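Local coordinates for protein sulfotransferase (Alicyclobacillus acidocaldarius subsp. acidocaldarius, PDB 3RNL) that probably transfers sulfuryl groups to an acceptor substrate, as other members of the P-loop-related sulfotransferase family do, and binds magnesium ions, at residues T21-L24 with D25-L28; S29-P32 with D33-I36; V86-S90 with V91-F95; A192-P195 with V196-V199. All blocks are in the same frame, centred on the assembly; numbering follows the deposited sequence.

Contact 1: residues T21-L24 with D25-L28; sequences TSSL and DRYL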
loop_
_atom_site.group_PDB
_atom_site.type_symbol
_atom_site.label_atom_id
_atom_site.label_comp_id
_atom_site.label_asym_id
_atom_site.label_seq_id
_atom_site.Cartn_x
_atom_site.Cartn_y
_atom_site.Cartn_z
ATOM N N THR A 21 -1.567 -5.401 3.398
ATOM C CA THR A 21 -2.464 -5.519 2.245
ATOM C C THR A 21 -2.398 -6.895 1.603
ATOM O O THR A 21 -3.327 -7.303 0.907
ATOM C CB THR A 21 -2.206 -4.451 1.170
ATOM O OG1 THR A 21 -0.872 -4.584 0.675
ATOM C CG2 THR A 21 -2.414 -3.050 1.746
ATOM N N SER A 22 -1.297 -7.607 1.818
ATOM C CA SER A 22 -1.170 -8.942 1.251
ATOM C C SER A 22 -2.267 -9.876 1.771
ATOM O O SER A 22 -2.878 -10.630 0.999
ATOM C CB SER A 22 0.222 -9.522 1.535
ATOM O OG SER A 22 0.304 -10.849 1.059
ATOM N N SER A 23 -2.522 -9.832 3.075
ATOM C CA SER A 23 -3.582 -10.652 3.647
ATOM C C SER A 23 -4.950 -10.155 3.188
ATOM O O SER A 23 -5.823 -10.945 2.827
ATOM C CB SER A 23 -3.497 -10.667 5.177
ATOM O OG SER A 23 -2.307 -11.308 5.589
ATOM N N LEU A 24 -5.131 -8.839 3.178
ATOM C CA LEU A 24 -6.409 -8.281 2.753
ATOM C C LEU A 24 -6.748 -8.753 1.336
ATOM O O LEU A 24 -7.874 -9.176 1.047
ATOM C CB LEU A 24 -6.369 -6.753 2.810
ATOM C CG LEU A 24 -7.639 -6.055 2.321
ATOM C CD1 LEU A 24 -8.799 -6.412 3.240
ATOM C CD2 LEU A 24 -7.424 -4.542 2.273
ATOM N N ASP A 25 -5.770 -8.652 0.441
ATOM C CA ASP A 25 -5.930 -9.126 -0.933
ATOM C C ASP A 25 -6.344 -10.611 -0.948
ATOM O O ASP A 25 -7.289 -10.994 -1.636
ATOM C CB ASP A 25 -4.614 -8.881 -1.695
ATOM C CG ASP A 25 -4.579 -9.515 -3.084
ATOM O OD1 ASP A 25 -5.306 -10.499 -3.334
ATOM O OD2 ASP A 25 -3.782 -9.032 -3.929
ATOM N N ARG A 26 -5.635 -11.440 -0.187
ATOM C CA ARG A 26 -5.948 -12.865 -0.126
ATOM C C ARG A 26 -7.394 -13.115 0.322
ATOM O O ARG A 26 -8.123 -13.916 -0.277
ATOM C CB ARG A 26 -4.949 -13.575 0.797
ATOM C CG ARG A 26 -5.182 -15.068 0.962
ATOM C CD ARG A 26 -3.897 -15.760 1.422
ATOM N NE ARG A 26 -3.190 -14.968 2.427
ATOM C CZ ARG A 26 -3.403 -15.063 3.737
ATOM N NH1 ARG A 26 -4.297 -15.929 4.196
ATOM N NH2 ARG A 26 -2.716 -14.300 4.584
ATOM N N TYR A 27 -7.815 -12.422 1.373
ATOM C CA TYR A 27 -9.176 -12.588 1.878
ATOM C C TYR A 27 -10.251 -12.117 0.891
ATOM O O TYR A 27 -11.268 -12.786 0.717
ATOM C CB TYR A 27 -9.350 -11.865 3.206
ATOM C CG TYR A 27 -8.423 -12.349 4.289
ATOM C CD1 TYR A 27 -7.900 -13.640 4.262
ATOM C CD2 TYR A 27 -8.067 -11.517 5.339
ATOM C CE1 TYR A 27 -7.038 -14.082 5.260
ATOM C CE2 TYR A 27 -7.208 -11.950 6.339
ATOM C CZ TYR A 27 -6.702 -13.236 6.292
ATOM O OH TYR A 27 -5.857 -13.666 7.290
ATOM N N LEU A 28 -10.051 -10.952 0.279
ATOM C CA LEU A 28 -11.043 -10.447 -0.670
ATOM C C LEU A 28 -11.163 -11.352 -1.889
ATOM O O LEU A 28 -12.263 -11.559 -2.414
ATOM C CB LEU A 28 -10.702 -9.022 -1.107
ATOM C CG LEU A 28 -10.916 -7.981 -0.011
ATOM C CD1 LEU A 28 -10.360 -6.632 -0.457
ATOM C CD2 LEU A 28 -12.387 -7.851 0.360
#

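Contact 2: residues S29-P32 with D33-I36; sequences SQHP and DIYI. With MG (magnesium ion), chain B.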
loop_
_atom_site.group_PDB
_atom_site.type_symbol
_atom_site.label_atom_id
_atom_site.label_comp_id
_atom_site.label_asym_id
_atom_site.label_seq_id
_atom_site.Cartn_x
_atom_site.Cartn_y
_atom_site.Cartn_z
ATOM N N SER A 29 -10.028 -11.883 -2.338
ATOM C CA SER A 29 -9.994 -12.747 -3.517
ATOM C C SER A 29 -10.886 -13.965 -3.339
ATOM O O SER A 29 -11.401 -14.507 -4.311
ATOM C CB SER A 29 -8.568 -13.219 -3.813
ATOM O OG SER A 29 -7.727 -12.130 -4.132
ATOM N N GLN A 30 -11.057 -14.398 -2.096
ATOM C CA GLN A 30 -11.881 -15.578 -1.814
ATOM C C GLN A 30 -13.369 -15.344 -2.081
ATOM O O GLN A 30 -14.128 -16.300 -2.248
ATOM C CB GLN A 30 -11.718 -16.027 -0.368
ATOM C CG GLN A 30 -10.308 -16.442 0.012
ATOM C CD GLN A 30 -10.205 -16.717 1.491
ATOM O OE1 GLN A 30 -11.221 -16.873 2.165
ATOM N NE2 GLN A 30 -8.982 -16.771 2.008
ATOM N N HIS A 31 -13.792 -14.083 -2.092
ATOM C CA HIS A 31 -15.209 -13.755 -2.299
ATOM C C HIS A 31 -15.624 -14.145 -3.720
ATOM O O HIS A 31 -14.914 -13.864 -4.671
ATOM C CB HIS A 31 -15.427 -12.254 -2.060
ATOM C CG HIS A 31 -16.868 -11.845 -1.926
ATOM N ND1 HIS A 31 -17.774 -11.954 -2.961
ATOM C CD2 HIS A 31 -17.542 -11.291 -0.890
ATOM C CE1 HIS A 31 -18.952 -11.499 -2.562
ATOM N NE2 HIS A 31 -18.836 -11.084 -1.308
ATOM N N PRO A 32 -16.783 -14.798 -3.879
ATOM C CA PRO A 32 -17.153 -15.238 -5.234
ATOM C C PRO A 32 -17.414 -14.087 -6.222
ATOM O O PRO A 32 -17.360 -14.314 -7.430
ATOM C CB PRO A 32 -18.438 -16.064 -5.001
ATOM C CG PRO A 32 -18.978 -15.577 -3.684
ATOM C CD PRO A 32 -17.761 -15.220 -2.858
ATOM N N ASP A 33 -17.721 -12.893 -5.713
ATOM C CA ASP A 33 -17.994 -11.714 -6.537
ATOM C C ASP A 33 -16.790 -10.776 -6.722
ATOM O O ASP A 33 -16.950 -9.668 -7.214
ATOM C CB ASP A 33 -19.207 -10.949 -6.009
ATOM C CG ASP A 33 -20.076 -10.380 -7.119
ATOM O OD1 ASP A 33 -19.828 -10.667 -8.318
ATOM O OD2 ASP A 33 -21.027 -9.649 -6.778
ATOM N N ILE A 34 -15.617 -11.182 -6.242
ATOM C CA ILE A 34 -14.418 -10.347 -6.372
ATOM C C ILE A 34 -13.310 -11.104 -7.094
ATOM O O ILE A 34 -13.016 -12.249 -6.746
ATOM C CB ILE A 34 -13.885 -9.954 -4.984
ATOM C CG1 ILE A 34 -14.952 -9.183 -4.204
ATOM C CG2 ILE A 34 -12.596 -9.120 -5.103
ATOM C CD1 ILE A 34 -14.506 -8.812 -2.783
ATOM N N TYR A 35 -12.680 -10.472 -8.084
ATOM C CA TYR A 35 -11.517 -11.071 -8.741
ATOM C C TYR A 35 -10.304 -10.171 -8.593
ATOM O O TYR A 35 -10.390 -8.980 -8.862
ATOM C CB TYR A 35 -11.754 -11.294 -10.240
ATOM C CG TYR A 35 -10.561 -11.964 -10.886
ATOM C CD1 TYR A 35 -10.435 -13.351 -10.863
ATOM C CD2 TYR A 35 -9.548 -11.220 -11.479
ATOM C CE1 TYR A 35 -9.345 -13.983 -11.425
ATOM C CE2 TYR A 35 -8.445 -11.853 -12.053
ATOM C CZ TYR A 35 -8.355 -13.233 -12.016
ATOM O OH TYR A 35 -7.270 -13.883 -12.557
ATOM N N ILE A 36 -9.229 -10.715 -8.041
ATOM C CA ILE A 36 -7.912 -10.085 -8.020
ATOM C C ILE A 36 -6.880 -10.985 -8.694
ATOM O O ILE A 36 -6.784 -12.158 -8.320
ATOM C CB ILE A 36 -7.466 -9.707 -6.603
ATOM C CG1 ILE A 36 -8.495 -8.770 -5.963
ATOM C CG2 ILE A 36 -6.098 -9.030 -6.659
ATOM C CD1 ILE A 36 -8.212 -8.521 -4.501
HETATM MG MG MG B . -13.155 -14.451 -5.951
HETATM O O HOH W 1 -5.596 -12.855 -5.873
HETATM O O HOH W 2 -13.681 -16.836 -5.253
HETATM O O HOH W 3 -20.129 -13.769 -9.208
HETATM O O HOH W 4 -14.508 -15.241 -7.950
HETATM O O HOH W 5 -11.325 -15.380 -7.533
#

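Contact 3: residues V86-S90 with V91-F95; sequences VGEAS and VFYLF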
loop_
_atom_site.group_PDB
_atom_site.type_symbol
_atom_site.label_atom_id
_atom_site.label_comp_id
_atom_site.label_asym_id
_atom_site.label_seq_id
_atom_site.Cartn_x
_atom_site.Cartn_y
_atom_site.Cartn_z
ATOM N N VAL A 86 -13.461 -6.049 -9.481
ATOM C CA VAL A 86 -12.228 -6.533 -10.092
ATOM C C VAL A 86 -11.109 -5.603 -9.667
ATOM O O VAL A 86 -11.154 -4.402 -9.935
ATOM C CB VAL A 86 -12.342 -6.552 -11.652
ATOM C CG1 VAL A 86 -11.009 -6.984 -12.290
ATOM C CG2 VAL A 86 -13.452 -7.504 -12.095
ATOM N N GLY A 87 -10.039 -6.140 -9.092
ATOM C CA GLY A 87 -9.091 -5.223 -8.490
ATOM C C GLY A 87 -7.657 -5.618 -8.697
ATOM O O GLY A 87 -7.363 -6.674 -9.239
ATOM N N GLU A 88 -6.758 -4.695 -8.372
ATOM C CA GLU A 88 -5.346 -4.914 -8.607
ATOM C C GLU A 88 -4.596 -4.242 -7.478
ATOM O O GLU A 88 -4.999 -3.172 -7.026
ATOM C CB GLU A 88 -4.933 -4.310 -9.957
ATOM C CG GLU A 88 -3.501 -4.655 -10.385
ATOM C CD GLU A 88 -2.550 -3.472 -10.216
ATOM O OE1 GLU A 88 -1.531 -3.617 -9.499
ATOM O OE2 GLU A 88 -2.822 -2.396 -10.807
ATOM N N ALA A 89 -3.516 -4.876 -7.021
ATOM C CA ALA A 89 -2.794 -4.403 -5.831
ATOM C C ALA A 89 -1.318 -4.142 -6.092
ATOM O O ALA A 89 -0.578 -5.075 -6.403
ATOM C CB ALA A 89 -2.914 -5.437 -4.709
ATOM N N SER A 90 -0.893 -2.895 -5.913
ATOM C CA SER A 90 0.540 -2.543 -5.943
ATOM C C SER A 90 0.791 -1.562 -4.805
ATOM O O SER A 90 0.166 -0.499 -4.764
ATOM C CB SER A 90 0.891 -1.867 -7.282
ATOM O OG SER A 90 0.759 -2.775 -8.364
ATOM N N VAL A 91 1.705 -1.897 -3.895
ATOM C CA VAL A 91 1.800 -1.167 -2.634
ATOM C C VAL A 91 2.428 0.226 -2.701
ATOM O O VAL A 91 2.283 0.996 -1.755
ATOM C CB VAL A 91 2.508 -1.994 -1.552
ATOM C CG1 VAL A 91 1.714 -3.266 -1.271
ATOM C CG2 VAL A 91 3.932 -2.296 -1.973
ATOM N N PHE A 92 3.140 0.559 -3.777
ATOM C CA PHE A 92 3.651 1.916 -3.901
ATOM C C PHE A 92 2.759 2.848 -4.739
ATOM O O PHE A 92 3.126 3.980 -5.029
ATOM C CB PHE A 92 5.124 1.932 -4.335
ATOM C CG PHE A 92 6.028 1.234 -3.352
ATOM C CD1 PHE A 92 6.234 1.769 -2.086
ATOM C CD2 PHE A 92 6.647 0.037 -3.677
ATOM C CE1 PHE A 92 7.073 1.117 -1.161
ATOM C CE2 PHE A 92 7.475 -0.610 -2.760
ATOM C CZ PHE A 92 7.682 -0.065 -1.500
ATOM N N TYR A 93 1.600 2.349 -5.153
ATOM C CA TYR A 93 0.613 3.233 -5.779
ATOM C C TYR A 93 0.314 4.448 -4.885
ATOM O O TYR A 93 0.121 5.557 -5.374
ATOM C CB TYR A 93 -0.672 2.452 -6.032
ATOM C CG TYR A 93 -0.726 1.646 -7.314
ATOM C CD1 TYR A 93 0.145 1.893 -8.367
ATOM C CD2 TYR A 93 -1.703 0.669 -7.486
ATOM C CE1 TYR A 93 0.063 1.172 -9.557
ATOM C CE2 TYR A 93 -1.793 -0.058 -8.669
ATOM C CZ TYR A 93 -0.915 0.210 -9.698
ATOM O OH TYR A 93 -1.010 -0.502 -10.862
ATOM N N LEU A 94 0.283 4.241 -3.575
ATOM C CA LEU A 94 -0.029 5.337 -2.647
ATOM C C LEU A 94 1.109 6.363 -2.636
ATOM O O LEU A 94 0.902 7.584 -2.565
ATOM C CB LEU A 94 -0.235 4.749 -1.243
ATOM C CG LEU A 94 -0.561 5.798 -0.167
ATOM C CD1 LEU A 94 -1.883 6.545 -0.477
ATOM C CD2 LEU A 94 -0.621 5.149 1.225
ATOM N N PHE A 95 2.329 5.855 -2.754
ATOM C CA PHE A 95 3.525 6.674 -2.591
ATOM C C PHE A 95 3.851 7.548 -3.806
ATOM O O PHE A 95 4.222 8.714 -3.649
ATOM C CB PHE A 95 4.721 5.763 -2.277
ATOM C CG PHE A 95 6.047 6.493 -2.220
ATOM C CD1 PHE A 95 6.366 7.290 -1.132
ATOM C CD2 PHE A 95 6.969 6.377 -3.255
ATOM C CE1 PHE A 95 7.591 7.959 -1.068
ATOM C CE2 PHE A 95 8.188 7.052 -3.205
ATOM C CZ PHE A 95 8.495 7.842 -2.113
#

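Contact 4: residues A192-P195 with V196-V199; sequences ARDP and VQVV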
loop_
_atom_site.group_PDB
_atom_site.type_symbol
_atom_site.label_atom_id
_atom_site.label_comp_id
_atom_site.label_asym_id
_atom_site.label_seq_id
_atom_site.Cartn_x
_atom_site.Cartn_y
_atom_site.Cartn_z
ATOM N N ALA A 192 -6.016 -6.375 12.146
ATOM C CA ALA A 192 -5.372 -7.455 12.888
ATOM C C ALA A 192 -6.317 -7.998 13.953
ATOM O O ALA A 192 -6.372 -9.203 14.204
ATOM C CB ALA A 192 -4.073 -6.966 13.523
ATOM N N ARG A 193 -7.066 -7.097 14.572
ATOM C CA ARG A 193 -7.987 -7.464 15.638
ATOM C C ARG A 193 -9.195 -8.250 15.122
ATOM O O ARG A 193 -9.591 -9.251 15.718
ATOM C CB ARG A 193 -8.432 -6.203 16.386
ATOM C CG ARG A 193 -9.714 -6.347 17.188
ATOM C CD ARG A 193 -9.851 -5.214 18.196
ATOM N NE ARG A 193 -9.369 -3.941 17.663
ATOM C CZ ARG A 193 -10.145 -3.027 17.087
ATOM N NH1 ARG A 193 -9.617 -1.895 16.633
ATOM N NH2 ARG A 193 -11.449 -3.243 16.966
ATOM N N ASP A 194 -9.787 -7.791 14.022
ATOM C CA ASP A 194 -11.002 -8.413 13.508
ATOM C C ASP A 194 -11.002 -8.433 11.984
ATOM O O ASP A 194 -11.716 -7.649 11.364
ATOM C CB ASP A 194 -12.214 -7.630 14.006
ATOM C CG ASP A 194 -13.509 -8.393 13.858
ATOM O OD1 ASP A 194 -13.577 -9.339 13.036
ATOM O OD2 ASP A 194 -14.469 -8.031 14.570
ATOM N N PRO A 195 -10.185 -9.309 11.377
ATOM C CA PRO A 195 -10.089 -9.315 9.912
ATOM C C PRO A 195 -11.419 -9.612 9.229
ATOM O O PRO A 195 -11.672 -9.073 8.151
ATOM C CB PRO A 195 -9.073 -10.436 9.626
ATOM C CG PRO A 195 -8.972 -11.223 10.914
ATOM C CD PRO A 195 -9.211 -10.226 11.997
ATOM N N VAL A 196 -12.256 -10.460 9.828
ATOM C CA VAL A 196 -13.535 -10.764 9.191
ATOM C C VAL A 196 -14.392 -9.504 9.081
ATOM O O VAL A 196 -14.997 -9.247 8.041
ATOM C CB VAL A 196 -14.315 -11.877 9.929
ATOM C CG1 VAL A 196 -15.718 -11.996 9.362
ATOM C CG2 VAL A 196 -13.569 -13.205 9.813
ATOM N N GLN A 197 -14.431 -8.709 10.146
ATOM C CA GLN A 197 -15.243 -7.494 10.125
ATOM C C GLN A 197 -14.711 -6.517 9.086
ATOM O O GLN A 197 -15.475 -5.900 8.333
ATOM C CB GLN A 197 -15.256 -6.817 11.496
ATOM C CG GLN A 197 -16.147 -5.583 11.537
ATOM C CD GLN A 197 -17.601 -5.935 11.298
ATOM O OE1 GLN A 197 -18.181 -6.728 12.035
ATOM N NE2 GLN A 197 -18.187 -5.374 10.247
ATOM N N VAL A 198 -13.392 -6.356 9.055
ATOM C CA VAL A 198 -12.795 -5.429 8.099
ATOM C C VAL A 198 -13.037 -5.893 6.666
ATOM O O VAL A 198 -13.389 -5.101 5.798
ATOM C CB VAL A 198 -11.289 -5.222 8.356
ATOM C CG1 VAL A 198 -10.659 -4.393 7.223
ATOM C CG2 VAL A 198 -11.077 -4.543 9.701
ATOM N N VAL A 199 -12.866 -7.184 6.406
ATOM C CA VAL A 199 -13.165 -7.703 5.076
ATOM C C VAL A 199 -14.630 -7.468 4.687
ATOM O O VAL A 199 -14.927 -7.071 3.563
ATOM C CB VAL A 199 -12.824 -9.199 4.982
ATOM C CG1 VAL A 199 -13.427 -9.811 3.725
ATOM C CG2 VAL A 199 -11.294 -9.367 5.016
HETATM O O HOH W 6 -12.292 -11.694 12.613
#

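Contact 1: residues T21-L24 with D25-L28
The ring of Y27 lies over the backbone of S23, one turn earlier in helix 21-29. S23 O sits above one ring face, offset toward the rim, and comes within 3.3 Å of Y27 CG. With CG anti to its own carbonyl carbon (chi1 -60°), Y27 swings back along the helix, a direction that also takes CE2 to within 4.1 Å of S23 CB. S23 O also accepts Y27 N at 2.9 Å, one of four i to i+4 bonds that start at T21, S22, S23 and L24. On the buried flank L24 and L28 follow each other at the same spacing; the branch point CG of L24 meets CD1 of L28 at 3.9 Å, and L24 packs on M115 and F191, L28 on L113, V199 and C202. The exposed position of S22 suits a polar residue. D25, buried, sends OD2 to K40 in a salt bridge. Helix 21-29 follows strand 11-13, the place of the phosphate-binding helix in P-loop folds. Its leucines face strand 111-116 of the sheet and Y27 the helix 195-206 side, while the buried carboxylate of D25 is probably kept charged by its lysine.

Contact 2: residues S29-P32 with D33-I36
The imidazole of H31 and the side chain of D33 run side by side, pointing the same way, and the ring takes the backbone of D33 at its edge: D33 N donates to H31 ND1 at 2.9 Å, only 1° out of the ring plane. The torsions make this possible. CG of H31 is anti to the backbone N (chi1 -166°), and chi2 of -65° turns ND1 forward to the amide two residues on, which leaves NE2 to donate to S209 O. I34 crosses at about a right angle, its CD1 3.6 Å from H31 CB. I34 puts CG1 anti to its carbonyl carbon, which carries the extended branch back alongside the histidine's CB and CG. Residues H31 to I34 form a type I beta turn, closed by I34 N on H31 O at 3.2 Å, and P32 suits its second position because its ring already fixes phi. This turn leads into edge strand 34-35. H31 O and I34 O of the turn, with S29 O before it and three waters, bind a magnesium ion; H31 O is 2.2 Å from the metal. With an alanine here instead of H31, D33 N is likely to lose its acceptor and S209 O its bond to the histidine, loosening the turn that presents the metal-binding carbonyls. In one of its two conformers, S29 OG meets I36 CB at 3.5 Å.

Contact 3: residues V86-S90 with V91-F95
Y93 OH donates to E88 OE2 at 2.6 Å, using the syn lone pair of the carboxylate, while S90 OG donates to the other oxygen, E88 OE1, at 2.7 Å. OE1 is thus held by one hydroxyl and OE2 by two, those of Y93 and Y73, so three bonds satisfy this buried group and fix its rotation. E88 reaches them because its chain bends at chi2 (-105°), which brings the carboxylate to the tyrosine's edge; carboxylate and ring planes stand 76° apart. In the backbone, Y93 N bonds to S90 O at 3.2 Å and closes a type I beta turn from S90 to Y93. That turn takes the chain out of strand 85-89, a member of the parallel sheet of this alpha-beta-alpha sandwich, toward helix 99-106. The turn folds Y93 back beneath S90: S90 CB stands 3.5 Å from the ring centroid, 10° off the normal, a CH-pi contact over the centre of the face. Serine suits the position, being small enough for a ring to lie against it yet able to bond both E88 and H43 N. Farther out, Y93 packs on T99 and M103 of helix 99-106, and V91 leans on T21 of helix 21-29.

Contact 4: residues A192-P195 with V196-V199
This is a helix N-cap, at the short joint where helix 188-193 ends and helix 195-206 begins. D194 leaves helical angles (phi -143°) and its side chain turns to the amides of the next helix. OD1 accepts Q197 N at 3.1 Å from above the carboxylate plane. CG anti to the backbone N (chi1 -164°) carries the carboxylate forward, and D194 CG lies 3.3 Å from Q197 CB. A water 2.7 Å from D194 OD1 donates to that oxygen and accepts V196 N, giving a second first-turn amide a partner. D194 O then takes V198 N at 3.1 Å, and P195 O takes V199 N at 2.8 Å, starting the regular helical ladder. P195 suits the first turn because it has no amide hydrogen to satisfy and its ring restrains phi. Were D194 an alanine, Q197 N would probably be left without its capping acceptor and the water without its carboxylate. A negative charge here is also likely to interact favourably with the positive end of the helix dipole. V199 turns inward onto Y27 and L28, whereas Q197 NE2 bonds D201. An aspartate N-cap followed by proline at N1 is a classic way to start an alpha helix.

How the contacts relate
Contacts 1 and 3 are mostly buried, whereas contacts 2 and 4 lie nearer the surface and are partly exposed. Contacts 1 and 2 run on along the chain and touch where L28 O meets I34 CB at 3.4 Å. Contacts 1 and 3 touch through T21 and V91. Contacts 2 and 3 share the sheet, through neighbouring strands 34-35 and 85-89. Contact 4 packs against contact 1 through V199 and Y27 but touches neither contact 2 nor contact 3. The chemistry follows the place: leucine and aromatic packing along the helix of contact 1, carbonyls gathered round magnesium in contact 2, a carboxylate enclosed by hydroxyls in contact 3, and a water-assisted aspartate cap in contact 4.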